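Local coordinates for protein cytochrome (Paracoccus pantotrophus, PDB 2XTS) that serves as the c-type haem-carrying, probably electron-transferring SoxD subunit of the sulfane dehydrogenase SoxCD, which oxidises protein-bound sulfur, at the interface of chains B and A. Sequence-based numbering; all coordinates share one arbitrary frame. Chains: chain A, Cytochrome; chain B, Sulfite dehydrogenase.

The interface of chains B and A. Residues chain B 276, 278, 383; chain A 191, 196-198.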
# COMPACT_ATOMS: atom_id res chain seq x y z
N PRO B 276 -17.95 -16.06 -7.19
CA PRO B 276 -18.51 -17.03 -8.15
C PRO B 276 -18.20 -16.67 -9.59
O PRO B 276 -17.92 -15.51 -9.90
CB PRO B 276 -20.00 -16.91 -7.91
CG PRO B 276 -20.19 -15.52 -7.43
CD PRO B 276 -19.01 -15.28 -6.55
N ARG B 278 -19.69 -15.85 -12.78
CA ARG B 278 -20.98 -15.41 -13.32
C ARG B 278 -20.94 -15.16 -14.81
O ARG B 278 -21.97 -14.86 -15.41
CB ARG B 278 -21.44 -14.12 -12.63
CG ARG B 278 -21.67 -14.20 -11.13
CD ARG B 278 -22.33 -12.90 -10.70
NE ARG B 278 -22.94 -12.91 -9.37
CZ ARG B 278 -22.38 -12.41 -8.27
NH1 ARG B 278 -21.15 -11.90 -8.28
NH2 ARG B 278 -23.05 -12.44 -7.13
N GLU B 383 -21.22 -21.33 -9.06
CA GLU B 383 -21.10 -21.11 -7.61
C GLU B 383 -19.97 -21.98 -7.06
O GLU B 383 -19.63 -23.01 -7.65
CB GLU B 383 -22.43 -21.39 -6.90
CG GLU B 383 -23.54 -20.48 -7.37
CD GLU B 383 -23.31 -19.02 -7.06
OE1 GLU B 383 -22.70 -18.70 -6.00
OE2 GLU B 383 -23.77 -18.18 -7.88
N ARG A 191 -25.78 -14.65 0.33
CA ARG A 191 -24.40 -15.01 -0.03
C ARG A 191 -23.47 -14.74 1.13
O ARG A 191 -23.76 -13.90 1.97
CB ARG A 191 -23.90 -14.24 -1.25
CG ARG A 191 -24.63 -14.57 -2.55
CD ARG A 191 -24.06 -13.80 -3.73
NE ARG A 191 -24.62 -14.31 -4.98
CZ ARG A 191 -24.16 -15.38 -5.63
NH1 ARG A 191 -23.12 -16.06 -5.18
NH2 ARG A 191 -24.76 -15.77 -6.75
N MET A 196 -18.64 -10.65 -4.20
CA MET A 196 -18.46 -9.68 -5.26
C MET A 196 -19.79 -9.27 -5.84
O MET A 196 -20.63 -10.12 -6.10
CB MET A 196 -17.66 -10.31 -6.39
CG MET A 196 -16.29 -10.75 -5.98
SD MET A 196 -15.19 -9.43 -5.41
CE MET A 196 -14.83 -8.65 -6.98
N PRO A 197 -19.98 -7.97 -6.07
CA PRO A 197 -21.21 -7.55 -6.73
C PRO A 197 -21.37 -8.16 -8.12
O PRO A 197 -20.40 -8.35 -8.85
CB PRO A 197 -21.08 -6.03 -6.81
CG PRO A 197 -19.99 -5.65 -5.88
CD PRO A 197 -19.11 -6.84 -5.72
N ASP A 198 -22.62 -8.44 -8.48
CA ASP A 198 -22.96 -8.93 -9.80
C ASP A 198 -22.89 -7.77 -10.77
O ASP A 198 -23.72 -6.85 -10.71
CB ASP A 198 -24.36 -9.54 -9.75
CG ASP A 198 -24.80 -10.13 -11.07
OD1 ASP A 198 -24.05 -10.07 -12.07
OD2 ASP A 198 -25.93 -10.68 -11.09
O HOH W 1 -22.96 -10.90 -4.81
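With CG beside its backbone N (chi1 -66°) and the chain extended from there to NE, A:Arg191 reaches end-on to B:Glu383, whose own chain is bent at chi2 (-64°) to turn the carboxylate toward it. The two meet where the C-terminal tail of this SoxD fragment, which carries a c-type cytochrome domain, lies on SoxC, at the loop that leads into strand 384-389; B:Pro276 and B:Arg278 belong to the Mo-co oxidoreductase dimerisation family segment. The grip is bidentate and forms a salt bridge: the terminal guanidinium nitrogen NH1 of A:Arg191 gives a hydrogen bond to the carboxylate oxygen OE1 of B:Glu383 at 2.8 Å, and NH2 gives a nearly straight one to OE2, also 2.8 Å. Both oxygens are met on their syn sides, although the two planes are turned 39° apart.

B:Arg278 comes tip to tip with A:Arg191, its NH2 lying over one guanidinium face, 3.3 Å from NE of A:Arg191. Such like charges would probably repel, an effect that B:Glu383 and A:Asp198 may offset. An alanine in place of A:Arg191 would probably leave the carboxylate of B:Glu383 without its cationic mate and free to turn, and open a gap beside B:Arg278. NH1 of B:Arg278 donates to the backbone carbonyl oxygen O of A:Met196 at 2.9 Å, approaching from above the carbonyl plane. Its NH2 is linked to that same oxygen through a water, 2.8 Å from NH2, so one carbonyl serves both terminal nitrogens, NH1 directly and NH2 by way of the water, and probably helps to fix the rotation of the guanidinium. The carboxylate of A:Asp198 stacks nearly parallel to this guanidinium without a direct charge contact, OD1 standing 4.1 Å from NE of B:Arg278. On the opposite face, the ring carbon CG of B:Pro276 sits over the guanidinium centre, holding the flat group between the proline and A:Asp198.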